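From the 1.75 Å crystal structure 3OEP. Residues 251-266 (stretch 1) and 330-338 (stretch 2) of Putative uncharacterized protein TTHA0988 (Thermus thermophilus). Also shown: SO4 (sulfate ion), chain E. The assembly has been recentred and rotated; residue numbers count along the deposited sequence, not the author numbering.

Stretch 1 251-266: GPLDAPSARLANRLVG
Stretch 2 330-338: VRGYLAVAG

A single buried tyrosine organises this contact: Tyr333 reaches from a strand to the start of a helix, where its OH accepts a hydrogen bond from Asp254 N (2.9 Å, N-H...O angle 165°). The helix, 255-264, and the strand, 331-336 (Tyr333 phi/psi -131/136), run nearly parallel, their axes 27° apart and 7.2 Å at closest approach. Register follows the CA pairs: Asp254 CA to Arg331 CA is 7.6 Å, Ala258 CA to Tyr333 CA 5.8 Å, Asn262 CA to Ala335 CA 5.4 Å and Val265 CA to Ala337 CA 4.8 Å, so the backbones converge toward their C-terminal ends.

Strand alternation turns Arg331 (chi1 t, chi2 t, chi3 m), Tyr333 and Ala335 toward the helix and Leu334 away. Tyr333 (chi1 m, chi2 88°) offers a ring face to Ala258 CB, 4.0 Å from the ring centroid, a CH-pi contact, the methyl 22° off the ring normal. Asp254 (chi1 t) caps the helix: its OD1 accepts a weak bond from Ser257 N (3.4 Å), while Ser257 OG (chi1 m) donates to Asp254 OD2 (2.6 Å). Upstream, Leu253 CD2 (chi1 -146°, chi2 p) lies over the Arg331 guanidinium, 3.6 Å from Arg331 CZ.

Downstream the contact is between small side chains: Ala261 CB meets Ala335 CB at 3.8 Å. Val265 (chi1 m) closes the end, Val265 CG2 4.0 Å from Ala335 CB. Water 1 links the Asn262 side chain (chi1 m) to the strand backbone, donating to Asn262 OD1 (3.0 Å) and accepting from Val336 N (3.2 Å).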

# COMPACT_ATOMS: atom_id res chain seq x y z
N GLY A 251 -4.22 2.39 -6.48
CA GLY A 251 -4.42 2.58 -7.91
C GLY A 251 -4.40 1.25 -8.64
O GLY A 251 -4.43 0.19 -8.01
N PRO A 252 -4.34 1.29 -9.98
CA PRO A 252 -4.41 0.04 -10.74
C PRO A 252 -3.09 -0.71 -10.70
O PRO A 252 -2.03 -0.09 -10.73
CB PRO A 252 -4.73 0.51 -12.16
CG PRO A 252 -4.15 1.88 -12.24
CD PRO A 252 -4.18 2.46 -10.86
N LEU A 253 -3.15 -2.04 -10.62
CA LEU A 253 -1.93 -2.85 -10.57
C LEU A 253 -1.30 -3.00 -11.96
O LEU A 253 -0.08 -3.17 -12.09
CB LEU A 253 -2.21 -4.21 -9.94
CG LEU A 253 -1.05 -4.80 -9.13
CD1 LEU A 253 -0.83 -3.96 -7.86
CD2 LEU A 253 -1.30 -6.25 -8.77
N ASP A 254 -2.14 -2.94 -13.00
CA ASP A 254 -1.69 -2.88 -14.39
C ASP A 254 -2.19 -1.55 -14.94
O ASP A 254 -3.28 -1.46 -15.52
CB ASP A 254 -2.23 -4.10 -15.15
CG ASP A 254 -1.97 -4.04 -16.66
OD1 ASP A 254 -1.28 -3.13 -17.17
OD2 ASP A 254 -2.49 -4.95 -17.34
N ALA A 255 -1.40 -0.50 -14.73
CA ALA A 255 -1.82 0.87 -15.03
C ALA A 255 -2.05 1.12 -16.53
O ALA A 255 -3.01 1.80 -16.89
CB ALA A 255 -0.82 1.88 -14.45
N PRO A 256 -1.18 0.59 -17.40
CA PRO A 256 -1.44 0.81 -18.83
C PRO A 256 -2.79 0.26 -19.30
O PRO A 256 -3.46 0.88 -20.14
CB PRO A 256 -0.29 0.09 -19.52
CG PRO A 256 0.82 0.12 -18.52
CD PRO A 256 0.17 0.03 -17.17
N SER A 257 -3.20 -0.88 -18.76
CA SER A 257 -4.50 -1.45 -19.11
C SER A 257 -5.63 -0.58 -18.59
O SER A 257 -6.62 -0.36 -19.30
CB SER A 257 -4.63 -2.88 -18.59
OG SER A 257 -3.72 -3.72 -19.28
N ALA A 258 -5.49 -0.08 -17.36
CA ALA A 258 -6.50 0.82 -16.79
C ALA A 258 -6.64 2.09 -17.63
O ALA A 258 -7.75 2.54 -17.94
CB ALA A 258 -6.14 1.18 -15.34
N ARG A 259 -5.50 2.68 -17.98
CA ARG A 259 -5.50 3.89 -18.79
C ARG A 259 -6.14 3.65 -20.16
O ARG A 259 -6.87 4.51 -20.64
CB ARG A 259 -4.07 4.43 -18.93
CG ARG A 259 -3.54 5.03 -17.64
CD ARG A 259 -2.33 5.94 -17.88
NE ARG A 259 -1.11 5.18 -18.12
CZ ARG A 259 -0.32 4.68 -17.17
NH1 ARG A 259 -0.61 4.85 -15.88
NH2 ARG A 259 0.78 4.01 -17.51
N LEU A 260 -5.87 2.49 -20.76
CA LEU A 260 -6.46 2.14 -22.06
C LEU A 260 -7.98 2.05 -21.98
O LEU A 260 -8.69 2.58 -22.85
CB LEU A 260 -5.87 0.82 -22.59
CG LEU A 260 -6.44 0.32 -23.93
CD1 LEU A 260 -6.33 1.40 -24.99
CD2 LEU A 260 -5.74 -0.95 -24.38
N ALA A 261 -8.48 1.35 -20.96
CA ALA A 261 -9.93 1.24 -20.75
C ALA A 261 -10.59 2.62 -20.65
O ALA A 261 -11.59 2.88 -21.32
CB ALA A 261 -10.22 0.41 -19.50
N ASN A 262 -10.02 3.50 -19.85
CA ASN A 262 -10.55 4.86 -19.71
C ASN A 262 -10.51 5.65 -21.00
O ASN A 262 -11.47 6.34 -21.34
CB ASN A 262 -9.82 5.63 -18.60
CG ASN A 262 -10.48 5.45 -17.25
OD1 ASN A 262 -11.71 5.32 -17.15
ND2 ASN A 262 -9.68 5.46 -16.18
N ARG A 263 -9.40 5.56 -21.72
CA ARG A 263 -9.25 6.30 -22.96
C ARG A 263 -10.22 5.84 -24.04
O ARG A 263 -10.69 6.65 -24.85
CB ARG A 263 -7.80 6.24 -23.44
CG ARG A 263 -6.91 7.17 -22.61
CD ARG A 263 -5.44 6.84 -22.76
NE ARG A 263 -4.60 7.77 -22.00
CZ ARG A 263 -3.34 7.52 -21.63
NH1 ARG A 263 -2.75 6.37 -21.93
NH2 ARG A 263 -2.67 8.44 -20.93
N LEU A 264 -10.56 4.55 -24.04
CA LEU A 264 -11.52 4.01 -25.01
C LEU A 264 -12.92 4.62 -24.87
O LEU A 264 -13.65 4.69 -25.85
CB LEU A 264 -11.61 2.49 -24.89
CG LEU A 264 -10.42 1.73 -25.47
CD1 LEU A 264 -10.38 0.30 -24.93
CD2 LEU A 264 -10.48 1.75 -27.01
N VAL A 265 -13.28 5.04 -23.66
CA VAL A 265 -14.59 5.67 -23.43
C VAL A 265 -14.49 7.19 -23.21
O VAL A 265 -15.41 7.80 -22.67
CB VAL A 265 -15.33 5.00 -22.27
CG1 VAL A 265 -15.62 3.55 -22.61
CG2 VAL A 265 -14.55 5.12 -20.95
N GLY A 266 -13.37 7.77 -23.61
CA GLY A 266 -13.19 9.22 -23.56
C GLY A 266 -12.92 9.83 -22.20
O GLY A 266 -13.03 11.04 -22.03
N VAL A 330 -4.52 -12.30 -15.24
CA VAL A 330 -5.47 -12.45 -14.17
C VAL A 330 -6.27 -11.21 -13.87
O VAL A 330 -7.22 -11.30 -13.11
CB VAL A 330 -4.78 -12.87 -12.86
CG1 VAL A 330 -4.14 -14.23 -13.01
CG2 VAL A 330 -3.76 -11.83 -12.42
N ARG A 331 -5.91 -10.06 -14.45
CA ARG A 331 -6.44 -8.78 -14.00
C ARG A 331 -7.07 -7.98 -15.13
O ARG A 331 -6.41 -7.64 -16.11
CB ARG A 331 -5.33 -7.97 -13.33
CG ARG A 331 -5.78 -6.78 -12.51
CD ARG A 331 -4.63 -6.27 -11.63
NE ARG A 331 -4.06 -7.37 -10.84
CZ ARG A 331 -4.46 -7.74 -9.63
NH1 ARG A 331 -5.39 -7.07 -8.96
NH2 ARG A 331 -3.88 -8.79 -9.06
N GLY A 332 -8.35 -7.68 -14.97
CA GLY A 332 -9.12 -6.94 -15.96
C GLY A 332 -9.59 -5.60 -15.43
O GLY A 332 -9.63 -5.38 -14.20
N TYR A 333 -9.95 -4.72 -16.36
CA TYR A 333 -10.46 -3.38 -16.07
C TYR A 333 -11.73 -3.09 -16.85
O TYR A 333 -11.81 -3.40 -18.04
CB TYR A 333 -9.40 -2.32 -16.41
CG TYR A 333 -8.21 -2.47 -15.53
CD1 TYR A 333 -7.17 -3.31 -15.89
CD2 TYR A 333 -8.17 -1.86 -14.28
CE1 TYR A 333 -6.09 -3.51 -15.05
CE2 TYR A 333 -7.09 -2.05 -13.43
CZ TYR A 333 -6.06 -2.87 -13.81
OH TYR A 333 -5.00 -3.06 -12.96
N LEU A 334 -12.70 -2.51 -16.18
CA LEU A 334 -13.93 -2.07 -16.83
C LEU A 334 -14.11 -0.59 -16.56
O LEU A 334 -14.24 -0.17 -15.41
CB LEU A 334 -15.13 -2.85 -16.30
CG LEU A 334 -16.47 -2.56 -16.97
CD1 LEU A 334 -16.47 -3.09 -18.40
CD2 LEU A 334 -17.60 -3.17 -16.15
N ALA A 335 -14.10 0.20 -17.63
CA ALA A 335 -14.35 1.64 -17.57
C ALA A 335 -15.73 1.94 -18.14
O ALA A 335 -16.24 1.19 -18.97
CB ALA A 335 -13.29 2.40 -18.34
N VAL A 336 -16.33 3.03 -17.68
CA VAL A 336 -17.59 3.51 -18.23
C VAL A 336 -17.46 4.97 -18.61
O VAL A 336 -16.78 5.74 -17.93
CB VAL A 336 -18.77 3.32 -17.24
CG1 VAL A 336 -18.97 1.83 -16.93
CG2 VAL A 336 -18.53 4.11 -15.96
N ALA A 337 -18.09 5.34 -19.72
CA ALA A 337 -18.03 6.70 -20.22
C ALA A 337 -18.53 7.65 -19.13
O ALA A 337 -19.66 7.49 -18.63
CB ALA A 337 -18.88 6.85 -21.47
N GLY A 338 -17.69 8.61 -18.76
CA GLY A 338 -17.99 9.54 -17.68
C GLY A 338 -17.28 9.22 -16.37
O GLY A 338 -17.13 10.10 -15.52
S SO4 E . -5.15 11.39 -20.42
O1 SO4 E . -5.95 10.46 -21.22
O2 SO4 E . -3.87 10.77 -20.09
O3 SO4 E . -5.87 11.73 -19.19
O4 SO4 E . -4.92 12.60 -21.19
O HOH W 1 -14.28 4.58 -15.84